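Local coordinates for protein methyltransferase (Streptococcus pyogenes, PDB 2ESR) that probably transfers methyl groups from S-adenosylmethionine to a substrate that is likely RNA, at residues N24-Y29 against Q131-C136; V35-A40 against G44-A49; V60-K65 against A90-D95. All blocks are in the same frame, centred on the assembly; numbering follows the deposited sequence.

How the interactions relate
All three contacts belong to one Rossmann-like sheet and its flanking helices, but differ in depth and chemistry. Interaction 1 is wholly apolar core: the end of helix 19-26 rests on strand 132-139. Interaction 2 faces strand 34-38 with helix 44-51 and mixes alanine and valine packing with a buried carboxylate and a water. Interaction 3 lies about 22 Å from interaction 1, centre to centre, and runs from a buried valine-alanine contact out to basic side chains toward the surface. Interactions 2 and 3 touch, the D37 O and A40 N atoms lying 2.9 Å from V60 N and V60 O respectively. Interactions 1 and 2 do not touch, although both reach the same sheet.

Interaction 1: residues N24-Y29 against Q131-C136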
loop_
_atom_site.group_PDB
_atom_site.type_symbol
_atom_site.label_atom_id
_atom_site.label_comp_id
_atom_site.label_asym_id
_atom_site.label_seq_id
_atom_site.Cartn_x
_atom_site.Cartn_y
_atom_site.Cartn_z
ATOM N N ASN A 24 24.965 1.155 -3.385
ATOM C CA ASN A 24 26.036 0.597 -4.201
ATOM C C ASN A 24 26.234 -0.842 -3.745
ATOM O O ASN A 24 26.796 -1.669 -4.464
ATOM C CB ASN A 24 27.338 1.385 -4.026
ATOM C CG ASN A 24 27.336 2.684 -4.799
ATOM O OD1 ASN A 24 26.789 2.756 -5.900
ATOM N ND2 ASN A 24 27.960 3.716 -4.237
HETATM N N MSE A 25 25.755 -1.134 -2.544
HETATM C CA MSE A 25 25.861 -2.474 -1.980
HETATM C C MSE A 25 24.790 -3.401 -2.535
HETATM O O MSE A 25 25.062 -4.559 -2.860
HETATM C CB MSE A 25 25.686 -2.436 -0.463
HETATM C CG MSE A 25 26.793 -1.788 0.322
HETATM SE SE MSE A 25 26.320 -1.818 2.201
HETATM C CE MSE A 25 26.327 -3.730 2.490
ATOM N N ILE A 26 23.570 -2.882 -2.636
ATOM C CA ILE A 26 22.433 -3.673 -3.091
ATOM C C ILE A 26 21.883 -3.350 -4.469
ATOM O O ILE A 26 21.078 -4.110 -5.002
ATOM C CB ILE A 26 21.260 -3.543 -2.110
ATOM C CG1 ILE A 26 20.753 -2.096 -2.113
ATOM C CG2 ILE A 26 21.705 -3.946 -0.713
ATOM C CD1 ILE A 26 19.469 -1.895 -1.334
ATOM N N GLY A 27 22.291 -2.222 -5.038
ATOM C CA GLY A 27 21.796 -1.853 -6.352
ATOM C C GLY A 27 22.861 -1.893 -7.432
ATOM O O GLY A 27 23.372 -2.968 -7.758
ATOM N N PRO A 28 23.234 -0.739 -8.009
ATOM C CA PRO A 28 22.748 0.621 -7.752
ATOM C C PRO A 28 21.429 0.962 -8.443
ATOM O O PRO A 28 20.890 2.047 -8.253
ATOM C CB PRO A 28 23.902 1.488 -8.245
ATOM C CG PRO A 28 24.400 0.716 -9.408
ATOM C CD PRO A 28 24.422 -0.703 -8.881
ATOM N N TYR A 29 20.930 0.045 -9.264
ATOM C CA TYR A 29 19.655 0.248 -9.944
ATOM C C TYR A 29 18.833 -1.021 -9.768
ATOM O O TYR A 29 19.381 -2.082 -9.476
ATOM C CB TYR A 29 19.855 0.534 -11.442
ATOM C CG TYR A 29 20.597 -0.557 -12.178
ATOM C CD1 TYR A 29 21.988 -0.616 -12.153
ATOM C CD2 TYR A 29 19.907 -1.560 -12.858
ATOM C CE1 TYR A 29 22.678 -1.644 -12.783
ATOM C CE2 TYR A 29 20.588 -2.599 -13.494
ATOM C CZ TYR A 29 21.972 -2.634 -13.450
ATOM O OH TYR A 29 22.653 -3.661 -14.057
ATOM N N GLN A 131 14.117 -14.024 -3.968
ATOM C CA GLN A 131 15.326 -13.214 -4.130
ATOM C C GLN A 131 15.351 -11.958 -3.276
ATOM O O GLN A 131 15.999 -10.969 -3.620
ATOM C CB GLN A 131 15.473 -12.823 -5.600
ATOM C CG GLN A 131 15.661 -14.011 -6.520
ATOM C CD GLN A 131 16.900 -14.801 -6.171
ATOM O OE1 GLN A 131 17.988 -14.237 -6.047
ATOM N NE2 GLN A 131 16.749 -16.113 -6.008
ATOM N N VAL A 132 14.661 -12.004 -2.145
ATOM C CA VAL A 132 14.601 -10.850 -1.260
ATOM C C VAL A 132 15.946 -10.414 -0.684
ATOM O O VAL A 132 16.861 -11.222 -0.494
ATOM C CB VAL A 132 13.656 -11.131 -0.058
ATOM C CG1 VAL A 132 14.294 -12.143 0.867
ATOM C CG2 VAL A 132 13.339 -9.849 0.696
HETATM N N MSE A 133 16.055 -9.118 -0.425
HETATM C CA MSE A 133 17.215 -8.555 0.232
HETATM C C MSE A 133 16.623 -7.822 1.439
HETATM O O MSE A 133 15.772 -6.934 1.278
HETATM C CB MSE A 133 17.958 -7.568 -0.671
HETATM C CG MSE A 133 18.831 -8.246 -1.703
HETATM SE SE MSE A 133 19.818 -6.917 -2.675
HETATM C CE MSE A 133 18.391 -6.212 -3.725
ATOM N N VAL A 134 17.017 -8.236 2.641
ATOM C CA VAL A 134 16.563 -7.578 3.866
ATOM C C VAL A 134 17.767 -6.770 4.344
ATOM O O VAL A 134 18.778 -7.320 4.813
ATOM C CB VAL A 134 16.129 -8.591 4.949
ATOM C CG1 VAL A 134 15.678 -7.844 6.206
ATOM C CG2 VAL A 134 14.970 -9.432 4.429
ATOM N N VAL A 135 17.652 -5.458 4.188
ATOM C CA VAL A 135 18.711 -4.520 4.527
ATOM C C VAL A 135 18.517 -3.902 5.893
ATOM O O VAL A 135 17.528 -3.209 6.146
ATOM C CB VAL A 135 18.782 -3.395 3.471
ATOM C CG1 VAL A 135 19.911 -2.447 3.793
ATOM C CG2 VAL A 135 18.973 -4.002 2.087
ATOM N N CYS A 136 19.489 -4.136 6.765
ATOM C CA CYS A 136 19.441 -3.630 8.122
ATOM C C CYS A 136 20.499 -2.573 8.364
ATOM O O CYS A 136 21.676 -2.810 8.119
ATOM C CB CYS A 136 19.665 -4.773 9.108
ATOM S SG CYS A 136 18.587 -6.197 8.853
#
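I26 meets M133 and V135 with its CG1 branch held between the backbone N and the carbonyl carbon (chi1 65°), while CG2 lies anti to the carbonyl carbon. This torsion sends both branches of the isoleucine at the sheet of the Rossmann-like fold, where the last turn of helix 19-26 lies over strand 132-139. M133, a selenomethionine introduced by labelling, leaves its strand with CG beside the backbone N and then bends at its chi3 torsion (-73°), which brings the CE methyl up to the I26 carbonyl oxygen.

The two side chains pass aslant rather than end to end. SE sits 3.7 Å from I26 CB, and I26 CG2 is 4.0 Å from the same M133 SE. V135, two residues further along and on the same face of the strand, is met differently: its CG2 comes tip to tip with the isoleucine, 3.9 Å from I26 CG2, and also reaches I26 CD1 at 4.0 Å. M133 and V135 thus offer two neighbouring apolar footholds to one branched side chain, and no hydrogen bond crosses between the segments.

Backbone bonds of M133 and V135 to strand 101-106 hold the receiving strand in the sheet. L103 from that strand and V166 from strand 162-169 also touch I26, which is buried; W154 and the tag histidines H172 and H175 pack on M133. After I26 the chain leaves the helix at G27 and passes through a cis peptide bond into P28, turning away from the strand. The end of M133 also nears a polar atom: its SE is 3.9 Å and its CE 3.6 Å from I26 O.

Interaction 2: residues V35-A40 against G44-A49; sequences VLDLFA and GLAIEA
D37 and A46 make the tight centre of this contact, where strand 34-38 runs almost antiparallel to helix 44-51, at 167° between the two short segments. With CG anti to the backbone N (chi1 -164°), the aspartate lays its carboxylate against the first turn of the helix. OD2 is 3.4 Å from A46 CB and takes a weak, bent hydrogen bond from A46 N at 3.3 Å from D37 OD2, while the D37 CB atom also packs on the A46 methyl. The small alanine side chain lets helix and strand come close.

Toward the start of the strand the packing is looser and purely apolar. V35 CG2 approaches A49 CB at 4.1 Å, and V35 CG1 reaches A46 CB at 4.4 Å. F23 of helix 19-26 packs against A49, and L45 meets I22 of the same helix.

Toward the connecting loop, where A40 and G44 are partly exposed, a water bridges the segments. Its oxygen donates to A40 O at 2.9 Å and, over an unusually short 2.5 Å, to D37 OD2, and accepts a weak bond from L45 N, so one molecule ties the strand end to the helix start. Strand, short glycine-containing loop and helix form the first limb of a beta-alpha-beta unit; together with the glycine-rich sequence between them, this is consistent with the first conserved motif of Rossmann-fold methyltransferases, the usual S-adenosylmethionine-binding loop.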
loop_
_atom_site.group_PDB
_atom_site.type_symbol
_atom_site.label_atom_id
_atom_site.label_comp_id
_atom_site.label_asym_id
_atom_site.label_seq_id
_atom_site.Cartn_x
_atom_site.Cartn_y
_atom_site.Cartn_z
ATOM N N VAL A 35 8.955 -2.788 -2.331
ATOM C CA VAL A 35 9.788 -2.468 -1.186
ATOM C C VAL A 35 8.930 -2.383 0.077
ATOM O O VAL A 35 7.792 -1.910 0.031
ATOM C CB VAL A 35 10.491 -1.096 -1.376
ATOM C CG1 VAL A 35 11.299 -0.736 -0.129
ATOM C CG2 VAL A 35 11.397 -1.135 -2.594
ATOM N N LEU A 36 9.472 -2.868 1.191
ATOM C CA LEU A 36 8.804 -2.769 2.485
ATOM C C LEU A 36 9.781 -2.035 3.396
ATOM O O LEU A 36 10.910 -2.482 3.586
ATOM C CB LEU A 36 8.492 -4.150 3.075
ATOM C CG LEU A 36 7.949 -4.125 4.516
ATOM C CD1 LEU A 36 6.648 -3.339 4.577
ATOM C CD2 LEU A 36 7.720 -5.543 5.002
ATOM N N ASP A 37 9.354 -0.901 3.939
ATOM C CA ASP A 37 10.203 -0.117 4.826
ATOM C C ASP A 37 9.519 -0.070 6.186
ATOM O O ASP A 37 8.606 0.730 6.406
ATOM C CB ASP A 37 10.373 1.301 4.274
ATOM C CG ASP A 37 11.530 2.050 4.915
ATOM O OD1 ASP A 37 11.942 1.681 6.035
ATOM O OD2 ASP A 37 12.022 3.020 4.293
ATOM N N LEU A 38 9.955 -0.942 7.088
ATOM C CA LEU A 38 9.399 -1.009 8.428
ATOM C C LEU A 38 10.209 -0.048 9.296
ATOM O O LEU A 38 11.416 0.102 9.101
ATOM C CB LEU A 38 9.495 -2.442 8.962
ATOM C CG LEU A 38 8.689 -3.476 8.168
ATOM C CD1 LEU A 38 8.926 -4.871 8.743
ATOM C CD2 LEU A 38 7.207 -3.123 8.230
ATOM N N PHE A 39 9.547 0.589 10.255
ATOM C CA PHE A 39 10.201 1.571 11.118
ATOM C C PHE A 39 10.816 2.566 10.134
ATOM O O PHE A 39 11.982 2.940 10.249
ATOM C CB PHE A 39 11.300 0.912 11.964
ATOM C CG PHE A 39 10.892 -0.401 12.586
ATOM C CD1 PHE A 39 11.187 -1.607 11.951
ATOM C CD2 PHE A 39 10.208 -0.432 13.797
ATOM C CE1 PHE A 39 10.806 -2.825 12.515
ATOM C CE2 PHE A 39 9.821 -1.646 14.371
ATOM C CZ PHE A 39 10.123 -2.844 13.727
ATOM N N ALA A 40 10.002 2.989 9.173
ATOM C CA ALA A 40 10.415 3.876 8.088
ATOM C C ALA A 40 11.103 5.205 8.391
ATOM O O ALA A 40 11.880 5.692 7.567
ATOM C CB ALA A 40 9.232 4.121 7.166
ATOM N N GLY A 44 13.448 7.834 3.805
ATOM C CA GLY A 44 14.526 8.050 2.853
ATOM C C GLY A 44 14.981 6.852 2.037
ATOM O O GLY A 44 15.207 6.974 0.834
ATOM N N LEU A 45 15.117 5.692 2.671
ATOM C CA LEU A 45 15.560 4.501 1.952
ATOM C C LEU A 45 14.536 4.005 0.938
ATOM O O LEU A 45 14.891 3.676 -0.190
ATOM C CB LEU A 45 15.897 3.380 2.937
ATOM C CG LEU A 45 17.110 3.678 3.826
ATOM C CD1 LEU A 45 17.336 2.529 4.794
ATOM C CD2 LEU A 45 18.340 3.893 2.947
ATOM N N ALA A 46 13.269 3.961 1.335
ATOM C CA ALA A 46 12.223 3.498 0.428
ATOM C C ALA A 46 12.114 4.415 -0.787
ATOM O O ALA A 46 11.988 3.953 -1.920
ATOM C CB ALA A 46 10.881 3.435 1.155
ATOM N N ILE A 47 12.168 5.720 -0.543
ATOM C CA ILE A 47 12.063 6.699 -1.616
ATOM C C ILE A 47 13.230 6.577 -2.596
ATOM O O ILE A 47 13.034 6.583 -3.808
ATOM C CB ILE A 47 12.005 8.127 -1.039
ATOM C CG1 ILE A 47 10.755 8.264 -0.163
ATOM C CG2 ILE A 47 12.000 9.157 -2.165
ATOM C CD1 ILE A 47 10.651 9.576 0.571
ATOM N N GLU A 48 14.440 6.443 -2.071
ATOM C CA GLU A 48 15.607 6.319 -2.937
ATOM C C GLU A 48 15.543 5.017 -3.730
ATOM O O GLU A 48 15.897 4.987 -4.906
ATOM C CB GLU A 48 16.889 6.378 -2.106
ATOM C CG GLU A 48 18.181 6.345 -2.910
ATOM C CD GLU A 48 18.303 7.492 -3.898
ATOM O OE1 GLU A 48 17.899 8.627 -3.557
ATOM O OE2 GLU A 48 18.819 7.265 -5.012
ATOM N N ALA A 49 15.062 3.948 -3.100
ATOM C CA ALA A 49 14.967 2.656 -3.774
ATOM C C ALA A 49 14.013 2.736 -4.958
ATOM O O ALA A 49 14.265 2.156 -6.010
ATOM C CB ALA A 49 14.498 1.575 -2.797
HETATM O O HOH W 1 13.519 4.706 5.423
#

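Interaction 3: residues V60-K65 against A90-D95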
loop_
_atom_site.group_PDB
_atom_site.type_symbol
_atom_site.label_atom_id
_atom_site.label_comp_id
_atom_site.label_asym_id
_atom_site.label_seq_id
_atom_site.Cartn_x
_atom_site.Cartn_y
_atom_site.Cartn_z
ATOM N N VAL A 60 5.944 1.727 6.883
ATOM C CA VAL A 60 5.226 1.630 8.145
ATOM C C VAL A 60 5.987 2.455 9.168
ATOM O O VAL A 60 7.166 2.223 9.403
ATOM C CB VAL A 60 5.138 0.180 8.666
ATOM C CG1 VAL A 60 4.276 0.140 9.931
ATOM C CG2 VAL A 60 4.556 -0.731 7.598
ATOM N N GLU A 61 5.306 3.428 9.761
ATOM C CA GLU A 61 5.922 4.295 10.756
ATOM C C GLU A 61 4.835 4.756 11.708
ATOM O O GLU A 61 3.839 5.335 11.281
ATOM C CB GLU A 61 6.581 5.499 10.070
ATOM C CG GLU A 61 7.169 6.527 11.031
ATOM C CD GLU A 61 8.174 5.916 11.990
ATOM O OE1 GLU A 61 9.174 5.332 11.515
ATOM O OE2 GLU A 61 7.961 6.018 13.218
ATOM N N LYS A 62 5.033 4.492 12.997
ATOM C CA LYS A 62 4.058 4.854 14.023
ATOM C C LYS A 62 4.120 6.290 14.545
ATOM O O LYS A 62 3.104 6.836 14.978
ATOM C CB LYS A 62 4.175 3.890 15.207
ATOM C CG LYS A 62 2.947 3.020 15.423
ATOM C CD LYS A 62 1.688 3.867 15.582
ATOM C CE LYS A 62 0.455 3.003 15.776
ATOM N NZ LYS A 62 -0.786 3.819 15.768
ATOM N N ASN A 63 5.303 6.898 14.513
ATOM C CA ASN A 63 5.473 8.269 15.001
ATOM C C ASN A 63 4.779 9.291 14.098
ATOM O O ASN A 63 4.931 9.268 12.876
ATOM C CB ASN A 63 6.963 8.601 15.122
ATOM C CG ASN A 63 7.211 10.011 15.623
ATOM O OD1 ASN A 63 6.948 10.988 14.921
ATOM N ND2 ASN A 63 7.720 10.124 16.844
ATOM N N ARG A 64 4.024 10.195 14.715
ATOM C CA ARG A 64 3.285 11.216 13.980
ATOM C C ARG A 64 4.162 12.217 13.236
ATOM O O ARG A 64 3.848 12.607 12.115
ATOM C CB ARG A 64 2.347 11.965 14.929
ATOM C CG ARG A 64 1.340 11.067 15.632
ATOM C CD ARG A 64 0.249 11.882 16.307
ATOM N NE ARG A 64 -0.504 12.684 15.346
ATOM C CZ ARG A 64 -1.228 12.180 14.350
ATOM N NH1 ARG A 64 -1.304 10.866 14.178
ATOM N NH2 ARG A 64 -1.878 12.989 13.523
ATOM N N LYS A 65 5.253 12.643 13.861
ATOM C CA LYS A 65 6.153 13.602 13.228
ATOM C C LYS A 65 6.868 12.980 12.031
ATOM O O LYS A 65 7.062 13.630 10.997
ATOM C CB LYS A 65 7.164 14.125 14.255
ATOM C CG LYS A 65 6.574 15.165 15.205
ATOM C CD LYS A 65 7.531 15.531 16.330
ATOM C CE LYS A 65 7.396 14.585 17.519
ATOM N NZ LYS A 65 7.650 13.160 17.166
ATOM N N ALA A 90 4.827 -2.129 13.653
ATOM C CA ALA A 90 5.405 -3.051 12.677
ATOM C C ALA A 90 4.811 -4.450 12.810
ATOM O O ALA A 90 4.513 -5.104 11.811
ATOM C CB ALA A 90 6.914 -3.107 12.847
ATOM N N GLU A 91 4.643 -4.900 14.049
ATOM C CA GLU A 91 4.082 -6.216 14.331
ATOM C C GLU A 91 2.673 -6.353 13.769
ATOM O O GLU A 91 2.334 -7.366 13.147
ATOM C CB GLU A 91 4.075 -6.454 15.842
ATOM C CG GLU A 91 5.459 -6.720 16.421
ATOM C CD GLU A 91 5.554 -6.422 17.907
ATOM O OE1 GLU A 91 4.648 -6.829 18.664
ATOM O OE2 GLU A 91 6.549 -5.785 18.318
ATOM N N ARG A 92 1.850 -5.332 13.990
ATOM C CA ARG A 92 0.480 -5.336 13.489
ATOM C C ARG A 92 0.514 -5.311 11.967
ATOM O O ARG A 92 -0.225 -6.040 11.305
ATOM C CB ARG A 92 -0.270 -4.101 13.994
ATOM C CG ARG A 92 -0.520 -4.060 15.488
ATOM C CD ARG A 92 -0.576 -2.617 15.979
ATOM N NE ARG A 92 -1.414 -1.760 15.139
ATOM C CZ ARG A 92 -1.411 -0.434 15.189
ATOM N NH1 ARG A 92 -0.615 0.198 16.033
ATOM N NH2 ARG A 92 -2.215 0.263 14.402
ATOM N N ALA A 93 1.378 -4.459 11.421
ATOM C CA ALA A 93 1.513 -4.320 9.978
ATOM C C ALA A 93 1.810 -5.654 9.306
ATOM O O ALA A 93 1.137 -6.032 8.352
ATOM C CB ALA A 93 2.615 -3.301 9.646
ATOM N N ILE A 94 2.807 -6.374 9.813
ATOM C CA ILE A 94 3.177 -7.658 9.235
ATOM C C ILE A 94 1.995 -8.623 9.116
ATOM O O ILE A 94 1.918 -9.401 8.168
ATOM C CB ILE A 94 4.329 -8.309 10.046
ATOM C CG1 ILE A 94 5.594 -7.458 9.889
ATOM C CG2 ILE A 94 4.589 -9.733 9.557
ATOM C CD1 ILE A 94 6.765 -7.915 10.743
ATOM N N ASP A 95 1.065 -8.561 10.063
ATOM C CA ASP A 95 -0.102 -9.439 10.030
ATOM C C ASP A 95 -1.137 -9.029 8.983
ATOM O O ASP A 95 -2.020 -9.813 8.635
ATOM C CB ASP A 95 -0.768 -9.481 11.409
ATOM C CG ASP A 95 0.051 -10.251 12.427
ATOM O OD1 ASP A 95 0.331 -11.442 12.175
ATOM O OD2 ASP A 95 0.413 -9.670 13.475
#
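V60 and A93 supply the apolar part of the contact. With CG1 anti to the backbone N (chi1 -175°), both valine methyls straddle the alanine: V60 CG1 and V60 CG2 each lie 3.8 Å from A93 CB. One turn back in the helix, A90 brings its CA atom to 4.4 Å from V60 CG1.

The charged part lies toward the surface, where K62 and R92 cross at about a right angle. As modelled, K62 NZ lies in the guanidinium plane at its edge, 3.6 Å from R92 NH1, a like-charge approach that makes no bond. With K62 CE only 3.0 Å from R92 NH1, the placement of this side-chain end is doubtful.

Polar bonds within 60-65 shape the turn. E61 OE2 accepts from N63 N at 3.1 Å through its anti lone pair, and N63 OD1 N-caps helix 64-75 with a weak bond from K65 N. Outside the segment, E61 OE1 accepts from G41 N.

The segment thus leads from the end of strand 56-60, hydrogen-bonded to D37 and A40 beside it, into helix 64-75, while helix 90-96 packs on that strand end and the loop after it, its I94 against helix 111-124 and its R92 touching C96 of the second subunit.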